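Local structure of post-proline cleaving enzyme (Rickettsia typhi, 4HVT) at residues L439-D443 and F496-E502; N446-K452 and Y464-K470; N478-A484 and A508-A514. The protein probably acts as a serine-type oligopeptidase of the prolyl oligopeptidase family, cleaving short peptides on the carboxyl side of proline. All blocks are in the same frame, centred on the assembly; numbering follows the deposited sequence.

Interaction 1: residues L439-D443 and F496-E502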
loop_
_atom_site.group_PDB
_atom_site.type_symbol
_atom_site.label_atom_id
_atom_site.label_comp_id
_atom_site.label_asym_id
_atom_site.label_seq_id
_atom_site.Cartn_x
_atom_site.Cartn_y
_atom_site.Cartn_z
ATOM N N LEU A 439 1.751 -13.251 -20.999
ATOM C CA LEU A 439 1.252 -13.507 -22.347
ATOM C C LEU A 439 1.424 -12.282 -23.241
ATOM O O LEU A 439 1.345 -12.372 -24.453
ATOM C CB LEU A 439 -0.219 -13.876 -22.333
ATOM C CG LEU A 439 -0.603 -15.119 -21.559
ATOM C CD1 LEU A 439 -2.108 -15.311 -21.553
ATOM C CD2 LEU A 439 0.098 -16.309 -22.148
ATOM N N TYR A 440 1.651 -11.141 -22.629
ATOM C CA TYR A 440 1.945 -9.938 -23.366
ATOM C C TYR A 440 3.422 -9.864 -23.689
ATOM O O TYR A 440 4.227 -10.537 -23.087
ATOM C CB TYR A 440 1.522 -8.705 -22.573
ATOM C CG TYR A 440 2.178 -8.548 -21.235
ATOM C CD1 TYR A 440 3.418 -7.947 -21.109
ATOM C CD2 TYR A 440 1.547 -8.995 -20.061
ATOM C CE1 TYR A 440 4.017 -7.792 -19.851
ATOM C CE2 TYR A 440 2.150 -8.845 -18.835
ATOM C CZ TYR A 440 3.376 -8.237 -18.731
ATOM O OH TYR A 440 3.893 -8.102 -17.440
ATOM N N SER A 441 3.753 -9.021 -24.672
ATOM C CA SER A 441 5.104 -8.939 -25.210
ATOM C C SER A 441 5.836 -7.706 -24.658
ATOM O O SER A 441 5.266 -6.606 -24.636
ATOM C CB SER A 441 5.023 -8.869 -26.735
ATOM O OG SER A 441 6.238 -8.409 -27.267
ATOM N N PHE A 442 7.053 -7.896 -24.159
ATOM C CA PHE A 442 7.924 -6.796 -23.713
ATOM C C PHE A 442 9.365 -7.253 -23.896
ATOM O O PHE A 442 9.817 -8.180 -23.244
ATOM C CB PHE A 442 7.705 -6.334 -22.261
ATOM C CG PHE A 442 8.450 -5.084 -21.920
ATOM C CD1 PHE A 442 8.013 -3.847 -22.383
ATOM C CD2 PHE A 442 9.631 -5.142 -21.208
ATOM C CE1 PHE A 442 8.740 -2.678 -22.120
ATOM C CE2 PHE A 442 10.343 -3.989 -20.909
ATOM C CZ PHE A 442 9.910 -2.746 -21.375
ATOM N N ASP A 443 10.065 -6.591 -24.810
ATOM C CA ASP A 443 11.406 -6.994 -25.240
ATOM C C ASP A 443 12.434 -6.360 -24.306
ATOM O O ASP A 443 12.971 -5.268 -24.592
ATOM C CB ASP A 443 11.624 -6.511 -26.670
ATOM C CG ASP A 443 12.970 -6.924 -27.219
ATOM O OD1 ASP A 443 13.594 -7.842 -26.617
ATOM O OD2 ASP A 443 13.390 -6.305 -28.232
ATOM N N PHE A 496 8.228 -4.296 -11.747
ATOM C CA PHE A 496 7.938 -4.161 -13.161
ATOM C C PHE A 496 6.642 -3.403 -13.313
ATOM O O PHE A 496 5.607 -3.825 -12.782
ATOM C CB PHE A 496 7.771 -5.566 -13.822
ATOM C CG PHE A 496 7.591 -5.505 -15.318
ATOM C CD1 PHE A 496 6.320 -5.393 -15.886
ATOM C CD2 PHE A 496 8.687 -5.499 -16.135
ATOM C CE1 PHE A 496 6.145 -5.346 -17.248
ATOM C CE2 PHE A 496 8.532 -5.459 -17.510
ATOM C CZ PHE A 496 7.268 -5.354 -18.059
ATOM N N SER A 497 6.691 -2.250 -13.974
ATOM C CA SER A 497 5.485 -1.509 -14.337
ATOM C C SER A 497 5.248 -1.544 -15.823
ATOM O O SER A 497 5.965 -0.891 -16.590
ATOM C CB SER A 497 5.594 -0.052 -13.892
ATOM O OG SER A 497 4.447 0.682 -14.354
ATOM N N ARG A 498 4.208 -2.256 -16.219
ATOM C CA ARG A 498 3.854 -2.341 -17.602
ATOM C C ARG A 498 3.506 -0.961 -18.166
ATOM O O ARG A 498 3.917 -0.611 -19.269
ATOM C CB ARG A 498 2.698 -3.308 -17.758
ATOM C CG ARG A 498 2.539 -3.739 -19.155
ATOM C CD ARG A 498 1.577 -4.893 -19.271
ATOM N NE ARG A 498 1.206 -4.911 -20.657
ATOM C CZ ARG A 498 0.122 -5.477 -21.146
ATOM N NH1 ARG A 498 -0.694 -6.146 -20.356
ATOM N NH2 ARG A 498 -0.097 -5.404 -22.449
ATOM N N ILE A 499 2.752 -0.165 -17.408
ATOM C CA ILE A 499 2.345 1.122 -17.930
ATOM C C ILE A 499 3.566 2.031 -18.154
ATOM O O ILE A 499 3.701 2.662 -19.191
ATOM C CB ILE A 499 1.343 1.853 -17.001
ATOM C CG1 ILE A 499 0.026 1.078 -16.862
ATOM C CG2 ILE A 499 1.072 3.236 -17.566
ATOM C CD1 ILE A 499 -0.876 1.191 -18.080
ATOM N N LYS A 500 4.425 2.156 -17.157
ATOM C CA LYS A 500 5.577 3.041 -17.296
ATOM C C LYS A 500 6.508 2.529 -18.389
ATOM O O LYS A 500 6.983 3.281 -19.218
ATOM C CB LYS A 500 6.336 3.178 -15.960
ATOM N N ASN A 501 6.769 1.214 -18.407
ATOM C CA ASN A 501 7.672 0.683 -19.406
ATOM C C ASN A 501 7.159 0.846 -20.826
ATOM O O ASN A 501 7.913 1.178 -21.741
ATOM C CB ASN A 501 7.949 -0.812 -19.151
ATOM C CG ASN A 501 8.890 -1.035 -17.972
ATOM O OD1 ASN A 501 9.620 -0.126 -17.562
ATOM N ND2 ASN A 501 8.831 -2.209 -17.381
ATOM N N GLU A 502 5.870 0.586 -21.019
ATOM C CA GLU A 502 5.312 0.624 -22.378
ATOM C C GLU A 502 4.890 2.006 -22.826
ATOM O O GLU A 502 5.076 2.349 -23.967
ATOM C CB GLU A 502 4.131 -0.312 -22.497
ATOM C CG GLU A 502 4.484 -1.763 -22.227
ATOM C CD GLU A 502 3.754 -2.669 -23.152
ATOM O OE1 GLU A 502 4.164 -2.668 -24.352
ATOM O OE2 GLU A 502 2.821 -3.375 -22.690
HETATM O O HOH W 1 6.097 -3.942 -25.500
HETATM O O HOH W 2 2.792 -5.296 -24.771
#
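Ser441 O, a backbone carbonyl, takes a hydrogen bond from each of two waters, and both waters pass on to the carboxylate of Glu502. Water 1 lies 2.9 Å from Ser441 O and donates to Glu502 OE1; water 2 lies 2.8 Å from Ser441 O and donates to Glu502 OE2. No direct hydrogen bond joins 439-443 to 496-502, and the polar link between them runs through these two waters.

Glu502 OE2 has a second donor in Arg498 NE, 3.0 Å away, in a salt bridge between residues four apart on the helix. The bond is nearly straight (171°) and lies in the guanidinium plane, which fixes the rotation of that group; NH2 forms a further salt bridge with Asp69. Thus held, the guanidinium lies flat on Tyr440, the two planes only 6° apart and Arg498 CZ 4.1 Å from the ring centroid. The extended run from CG to NE carries Arg498 CD over the middle of the same face, 3.8 Å from the Tyr440 centroid, and the guanidinium on toward Tyr440 CG and CB.

Phe442 and Phe496 form a T-shaped pair, with the edge of Phe496 directed at the face of Phe442 and the planes at 82°. Asn501 CB comes within 3.5 Å of Phe442 CZ, while Asn501 ND2 is engaged by Ser417 O. Tyr440 OH approaches Phe496 CE1 at 3.6 Å.

Ion pairs to two carboxylates fix the guanidinium with one face against Tyr440; cation-pi attraction, probably damped by that pairing, would add to the dispersion that holds the loop before strand 447-455 against the start of helix 498-505.

Interaction 2: residues N446-K452 and Y464-K470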
loop_
_atom_site.group_PDB
_atom_site.type_symbol
_atom_site.label_atom_id
_atom_site.label_comp_id
_atom_site.label_asym_id
_atom_site.label_seq_id
_atom_site.Cartn_x
_atom_site.Cartn_y
_atom_site.Cartn_z
ATOM N N ASN A 446 15.841 -4.595 -25.197
ATOM C CA ASN A 446 15.903 -3.253 -25.782
ATOM C C ASN A 446 16.071 -2.196 -24.700
ATOM O O ASN A 446 16.153 -1.021 -25.048
ATOM C CB ASN A 446 14.633 -2.881 -26.556
ATOM C CG ASN A 446 14.503 -3.605 -27.841
ATOM O OD1 ASN A 446 15.475 -4.162 -28.339
ATOM N ND2 ASN A 446 13.294 -3.578 -28.427
ATOM N N TYR A 447 16.080 -2.626 -23.417
ATOM C CA TYR A 447 16.180 -1.699 -22.257
ATOM C C TYR A 447 17.368 -1.956 -21.319
ATOM O O TYR A 447 17.975 -3.032 -21.305
ATOM C CB TYR A 447 14.864 -1.750 -21.493
ATOM C CG TYR A 447 13.719 -1.457 -22.390
ATOM C CD1 TYR A 447 13.317 -0.137 -22.633
ATOM C CD2 TYR A 447 13.076 -2.481 -23.082
ATOM C CE1 TYR A 447 12.291 0.150 -23.533
ATOM C CE2 TYR A 447 12.044 -2.208 -23.981
ATOM C CZ TYR A 447 11.642 -0.903 -24.195
ATOM O OH TYR A 447 10.631 -0.671 -25.105
ATOM N N VAL A 448 17.693 -0.946 -20.526
ATOM C CA VAL A 448 18.738 -1.043 -19.530
ATOM C C VAL A 448 18.128 -0.682 -18.188
ATOM O O VAL A 448 17.370 0.284 -18.095
ATOM C CB VAL A 448 19.893 -0.063 -19.817
ATOM C CG1 VAL A 448 20.964 -0.200 -18.730
ATOM C CG2 VAL A 448 20.495 -0.339 -21.178
ATOM N N LEU A 449 18.506 -1.452 -17.186
ATOM C CA LEU A 449 18.182 -1.226 -15.790
ATOM C C LEU A 449 19.512 -1.055 -15.065
ATOM O O LEU A 449 20.333 -2.017 -14.997
ATOM C CB LEU A 449 17.403 -2.419 -15.227
ATOM C CG LEU A 449 17.250 -2.440 -13.695
ATOM C CD1 LEU A 449 16.571 -1.152 -13.207
ATOM C CD2 LEU A 449 16.501 -3.664 -13.225
ATOM N N GLU A 450 19.746 0.150 -14.514
ATOM C CA GLU A 450 20.946 0.386 -13.734
ATOM C C GLU A 450 20.596 0.738 -12.293
ATOM O O GLU A 450 19.748 1.603 -12.044
ATOM C CB GLU A 450 21.762 1.527 -14.304
ATOM C CG GLU A 450 22.619 1.241 -15.494
ATOM C CD GLU A 450 23.444 2.472 -15.810
ATOM O OE1 GLU A 450 23.176 3.108 -16.843
ATOM O OE2 GLU A 450 24.292 2.848 -14.955
ATOM N N GLN A 451 21.319 0.141 -11.362
ATOM C CA GLN A 451 21.230 0.554 -9.949
ATOM C C GLN A 451 22.400 1.434 -9.634
ATOM O O GLN A 451 23.552 1.052 -9.840
ATOM C CB GLN A 451 21.186 -0.666 -9.029
ATOM C CG GLN A 451 21.121 -0.273 -7.585
ATOM C CD GLN A 451 20.903 -1.443 -6.663
ATOM O OE1 GLN A 451 20.685 -2.598 -7.109
ATOM N NE2 GLN A 451 20.990 -1.164 -5.361
ATOM N N LYS A 452 22.114 2.670 -9.281
ATOM C CA LYS A 452 23.087 3.676 -9.074
ATOM C C LYS A 452 22.948 4.287 -7.671
ATOM O O LYS A 452 22.059 3.909 -6.908
ATOM C CB LYS A 452 22.897 4.736 -10.185
ATOM C CG LYS A 452 23.205 4.233 -11.598
ATOM C CD LYS A 452 22.843 5.247 -12.665
ATOM C CE LYS A 452 23.871 6.364 -12.767
ATOM N NZ LYS A 452 24.932 6.028 -13.749
ATOM N N TYR A 464 19.335 4.743 -6.323
ATOM C CA TYR A 464 18.279 4.951 -7.264
ATOM C C TYR A 464 18.392 3.974 -8.444
ATOM O O TYR A 464 19.475 3.467 -8.754
ATOM C CB TYR A 464 18.205 6.402 -7.765
ATOM C CG TYR A 464 19.356 6.947 -8.587
ATOM C CD1 TYR A 464 20.490 7.505 -7.969
ATOM C CD2 TYR A 464 19.290 6.977 -9.950
ATOM C CE1 TYR A 464 21.539 8.071 -8.702
ATOM C CE2 TYR A 464 20.320 7.542 -10.686
ATOM C CZ TYR A 464 21.438 8.104 -10.069
ATOM O OH TYR A 464 22.462 8.609 -10.899
ATOM N N PHE A 465 17.243 3.719 -9.042
ATOM C CA PHE A 465 17.047 2.831 -10.173
ATOM C C PHE A 465 16.711 3.619 -11.431
ATOM O O PHE A 465 15.757 4.438 -11.468
ATOM C CB PHE A 465 16.009 1.786 -9.850
ATOM C CG PHE A 465 16.464 0.849 -8.787
ATOM C CD1 PHE A 465 17.172 -0.293 -9.100
ATOM C CD2 PHE A 465 16.240 1.142 -7.460
ATOM C CE1 PHE A 465 17.629 -1.158 -8.091
ATOM C CE2 PHE A 465 16.707 0.348 -6.457
ATOM C CZ PHE A 465 17.367 -0.857 -6.752
ATOM N N LEU A 466 17.532 3.395 -12.450
ATOM C CA LEU A 466 17.445 4.114 -13.680
ATOM C C LEU A 466 17.091 3.113 -14.802
ATOM O O LEU A 466 17.787 2.095 -14.958
ATOM C CB LEU A 466 18.810 4.720 -13.963
ATOM C CG LEU A 466 18.997 5.352 -15.323
ATOM C CD1 LEU A 466 18.134 6.584 -15.580
ATOM C CD2 LEU A 466 20.481 5.703 -15.503
ATOM N N VAL A 467 16.019 3.379 -15.558
ATOM C CA VAL A 467 15.580 2.519 -16.667
ATOM C C VAL A 467 15.447 3.381 -17.929
ATOM O O VAL A 467 14.844 4.472 -17.906
ATOM C CB VAL A 467 14.218 1.859 -16.390
ATOM C CG1 VAL A 467 13.685 1.095 -17.611
ATOM C CG2 VAL A 467 14.362 0.899 -15.236
ATOM N N TYR A 468 16.026 2.914 -19.030
ATOM C CA TYR A 468 15.975 3.661 -20.278
ATOM C C TYR A 468 16.003 2.709 -21.463
ATOM O O TYR A 468 16.289 1.490 -21.345
ATOM C CB TYR A 468 17.102 4.723 -20.400
ATOM C CG TYR A 468 18.515 4.205 -20.314
ATOM C CD1 TYR A 468 19.196 4.124 -19.091
ATOM C CD2 TYR A 468 19.194 3.836 -21.464
ATOM C CE1 TYR A 468 20.520 3.671 -19.046
ATOM C CE2 TYR A 468 20.492 3.386 -21.408
ATOM C CZ TYR A 468 21.153 3.328 -20.199
ATOM O OH TYR A 468 22.444 2.817 -20.203
ATOM N N LYS A 469 15.661 3.266 -22.607
ATOM C CA LYS A 469 15.686 2.466 -23.850
ATOM C C LYS A 469 17.088 2.485 -24.475
ATOM O O LYS A 469 17.713 3.524 -24.564
ATOM C CB LYS A 469 14.630 3.021 -24.801
ATOM C CG LYS A 469 14.248 2.077 -25.931
ATOM C CD LYS A 469 13.220 2.736 -26.846
ATOM C CE LYS A 469 12.774 1.835 -27.994
ATOM N NZ LYS A 469 11.447 2.252 -28.551
ATOM N N LYS A 470 17.609 1.340 -24.905
ATOM C CA LYS A 470 18.935 1.327 -25.514
ATOM C C LYS A 470 18.948 2.226 -26.744
ATOM O O LYS A 470 17.982 2.279 -27.533
ATOM C CB LYS A 470 19.359 -0.074 -25.890
ATOM C CG LYS A 470 19.817 -0.901 -24.710
ATOM C CD LYS A 470 20.170 -2.311 -25.095
ATOM C CE LYS A 470 20.322 -3.190 -23.868
ATOM N NZ LYS A 470 20.822 -4.528 -24.265
#
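Tyr468 and Tyr464 share a first torsion (59° in Tyr468), which sets each CG between the backbone N and the carbonyl carbon and swings each ring across to the neighbouring strand. There Val448 CB lies over one face of Tyr468, 3.9 Å from its centroid, and Lys452 CB lies over one face of Tyr464, 3.8 Å from its centroid. Both are CH-pi contacts between cross-strand partners.

At the edge of Tyr468, in the ring plane, stands Glu450 OE1, to which Tyr468 OH gives a weak hydrogen bond of 3.5 Å. Glu450 OE2 has a likewise weak bond, 3.5 Å long, from Lys452 NZ, part of a salt bridge within the strand. The lysine reaches it by bending at its last two torsions, a course that also carries Lys452 CD past Leu466 CD2 at 3.7 Å.

The other face of the sheet bears Tyr447, Leu449, Gln451, Phe465, Val467 and Lys469. Leu449 CD1 meets Val467 CG2 at 3.6 Å, and Gln451 lies extended alongside Phe465, pointing the same way, while its amide is held by Asn369 and Asn396. Tyr447 CE1 touches Lys469 CG at 3.6 Å; the ammonium end of Lys469 bonds to Lys506 O.

The backbone gives the register. Val448 with Tyr468, Glu450 with Leu466 and Lys452 with Tyr464 are hydrogen-bonded pairs, each joined by two N-H...O bonds, and Glu450 N to Leu466 O is the straightest, with an N-H...O angle of 174°. Paired strands running at 167° and following each other in the chain make an antiparallel beta hairpin, here the one that begins the mixed sheet of the alpha/beta-hydrolase domain.

Interaction 3: residues N478-A484 and A508-A514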
loop_
_atom_site.group_PDB
_atom_site.type_symbol
_atom_site.label_atom_id
_atom_site.label_comp_id
_atom_site.label_asym_id
_atom_site.label_seq_id
_atom_site.Cartn_x
_atom_site.Cartn_y
_atom_site.Cartn_z
ATOM N N ASN A 478 16.557 13.974 -22.530
ATOM C CA ASN A 478 15.615 12.894 -22.393
ATOM C C ASN A 478 14.488 13.226 -21.406
ATOM O O ASN A 478 14.747 13.550 -20.250
ATOM C CB ASN A 478 16.297 11.599 -21.956
ATOM C CG ASN A 478 17.377 11.199 -22.927
ATOM O OD1 ASN A 478 17.062 10.895 -24.077
ATOM N ND2 ASN A 478 18.647 11.334 -22.520
ATOM N N PRO A 479 13.241 13.156 -21.879
ATOM C CA PRO A 479 12.127 13.295 -20.956
ATOM C C PRO A 479 12.245 12.224 -19.865
ATOM O O PRO A 479 12.339 11.037 -20.161
ATOM C CB PRO A 479 10.890 13.073 -21.852
ATOM C CG PRO A 479 11.375 13.366 -23.216
ATOM C CD PRO A 479 12.774 12.821 -23.236
ATOM N N THR A 480 12.202 12.649 -18.591
ATOM C CA THR A 480 12.569 11.798 -17.477
ATOM C C THR A 480 11.509 11.963 -16.419
ATOM O O THR A 480 11.086 13.093 -16.151
ATOM C CB THR A 480 13.958 12.184 -16.930
ATOM O OG1 THR A 480 14.930 11.980 -17.960
ATOM C CG2 THR A 480 14.347 11.408 -15.668
ATOM N N LEU A 481 11.057 10.841 -15.876
ATOM C CA LEU A 481 10.099 10.835 -14.790
ATOM C C LEU A 481 10.749 10.187 -13.556
ATOM O O LEU A 481 11.136 8.986 -13.556
ATOM C CB LEU A 481 8.827 10.139 -15.248
ATOM C CG LEU A 481 7.450 10.273 -14.612
ATOM C CD1 LEU A 481 7.181 11.696 -14.088
ATOM C CD2 LEU A 481 6.547 9.846 -15.795
ATOM N N LEU A 482 10.886 10.999 -12.515
ATOM C CA LEU A 482 11.533 10.607 -11.279
ATOM C C LEU A 482 10.448 10.494 -10.202
ATOM O O LEU A 482 9.673 11.441 -10.002
ATOM C CB LEU A 482 12.550 11.673 -10.881
ATOM C CG LEU A 482 13.161 11.676 -9.475
ATOM C CD1 LEU A 482 13.905 10.377 -9.109
ATOM C CD2 LEU A 482 14.060 12.894 -9.343
ATOM N N GLU A 483 10.426 9.359 -9.524
ATOM C CA GLU A 483 9.450 9.079 -8.453
ATOM C C GLU A 483 10.162 8.704 -7.165
ATOM O O GLU A 483 11.298 8.185 -7.181
ATOM C CB GLU A 483 8.555 7.932 -8.908
ATOM C CG GLU A 483 7.768 8.268 -10.174
ATOM C CD GLU A 483 6.680 7.245 -10.474
ATOM O OE1 GLU A 483 5.839 6.978 -9.591
ATOM O OE2 GLU A 483 6.665 6.725 -11.593
ATOM N N ALA A 484 9.498 9.008 -6.025
ATOM C CA ALA A 484 9.922 8.552 -4.733
ATOM C C ALA A 484 8.735 8.701 -3.801
ATOM O O ALA A 484 7.703 9.217 -4.197
ATOM C CB ALA A 484 11.114 9.313 -4.187
ATOM N N ALA A 508 10.933 6.250 -25.376
ATOM C CA ALA A 508 12.292 6.777 -25.149
ATOM C C ALA A 508 12.364 7.771 -23.970
ATOM O O ALA A 508 13.357 8.474 -23.808
ATOM C CB ALA A 508 12.909 7.353 -26.428
ATOM N N GLY A 509 11.323 7.744 -23.127
ATOM C CA GLY A 509 11.396 8.395 -21.818
ATOM C C GLY A 509 12.275 7.606 -20.882
ATOM O O GLY A 509 12.440 6.378 -21.017
ATOM N N VAL A 510 12.790 8.280 -19.854
ATOM C CA VAL A 510 13.645 7.640 -18.874
ATOM C C VAL A 510 12.817 7.575 -17.621
ATOM O O VAL A 510 12.110 8.533 -17.315
ATOM C CB VAL A 510 14.896 8.533 -18.648
ATOM C CG1 VAL A 510 15.748 7.988 -17.536
ATOM C CG2 VAL A 510 15.744 8.587 -19.924
ATOM N N SER A 511 12.957 6.458 -16.884
ATOM C CA SER A 511 12.274 6.271 -15.602
ATOM C C SER A 511 13.287 6.215 -14.454
ATOM O O SER A 511 14.303 5.534 -14.553
ATOM C CB SER A 511 11.471 4.966 -15.612
ATOM O OG SER A 511 10.295 5.090 -16.404
ATOM N N VAL A 512 12.979 6.896 -13.332
ATOM C CA VAL A 512 13.873 6.856 -12.208
ATOM C C VAL A 512 13.104 6.708 -10.920
ATOM O O VAL A 512 12.082 7.348 -10.746
ATOM C CB VAL A 512 14.767 8.109 -12.102
ATOM C CG1 VAL A 512 15.815 7.983 -11.014
ATOM C CG2 VAL A 512 15.461 8.356 -13.425
ATOM N N LEU A 513 13.616 5.829 -10.062
ATOM C CA LEU A 513 13.056 5.625 -8.722
ATOM C C LEU A 513 14.155 5.853 -7.710
ATOM O O LEU A 513 15.166 5.154 -7.743
ATOM C CB LEU A 513 12.574 4.163 -8.568
ATOM C CG LEU A 513 11.966 3.738 -7.225
ATOM C CD1 LEU A 513 10.636 4.392 -7.075
ATOM C CD2 LEU A 513 11.825 2.217 -7.253
ATOM N N ALA A 514 13.917 6.762 -6.777
ATOM C CA ALA A 514 14.888 7.133 -5.743
ATOM C C ALA A 514 14.520 6.613 -4.339
ATOM O O ALA A 514 13.466 6.899 -3.816
ATOM C CB ALA A 514 15.078 8.636 -5.713
HETATM O O HOH W 3 14.835 10.223 -25.210
#
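Leu482 reaches across to Val512 with one methyl. Its CB and CG, on the face shared with Thr480, Val510 and Val512, come within 4.2 Å of nothing on 508-514, but CG is anti to the backbone N (chi1 167°), which turns the tip toward the neighbouring strand. Leu482 CD1 does the touching: it meets Val512 CG1 at 3.6 Å, with Val512 CB close behind, and Ala514 CB at 4.0 Å. CD2 branches off on the side farther from that strand. Beyond the two strands, Phe542 and Ser546 of helix 536-551 pack on the same leucine.

Two residues earlier, Thr480 lies beside Val510, pointing the same way, and crosses Val512 obliquely, its two branches divided. Its CG2, anti to the backbone N, reaches Val512 CG2 at 3.9 Å, while its OG1 lies 3.5 Å from Val510 CB. That hydroxyl donates to Asn478 O, 2.8 Å away, arriving well above the carbonyl plane; Thr555 OG1 is a further hydrogen-bond partner of Asn478 O.

Strands 480-483 and 510-514 run parallel, at 16°, and helix 498-505 connects them in a beta-alpha-beta unit of the alpha/beta-hydrolase sheet. Trp504 of that helix packs on Pro479, Leu481 and Ser511, covering the face opposite Leu482. The ladder is regular: Val510 N, Val512 N and Ala514 N donate to the carbonyls of Pro479, Leu481 and Glu483, and Leu481 N and Glu483 N return bonds to Val510 O and Val512 O. Ala514 N to Glu483 O is the straightest of the five, at 168°.

Before the strands, Ala508 has positive phi and ends the helix as the C-prime residue of a Schellman motif. Water 3 donates to Ala508 O at 2.7 Å and to Asn478 OD1 at 2.6 Å, bridging the two strand entrances. Glu483 carries its carboxylate to Lys563 in a salt bridge.

In the fold
Interactions 2 and 3 belong to one mixed sheet: strand 461-469 of the hairpin lies antiparallel to strand 510-514, and the probable hydrogen bonds Phe465 N to Leu513 O and Val467 O to Ser511 N join them. Interaction 3 is the buried contact, with apolar branches meeting between parallel strands, whereas interaction 2, at the sheet's outer strand, is only partly buried and mixes aromatic faces with charged side chains. Interaction 1, also partly buried, dispenses with backbone pairing and relies on a guanidinium stack, a T-shaped aromatic pair and bridging waters. Its helix 498-505 is the connection between the strands of interaction 3, and its Phe442 stacks with Tyr447 of interaction 2.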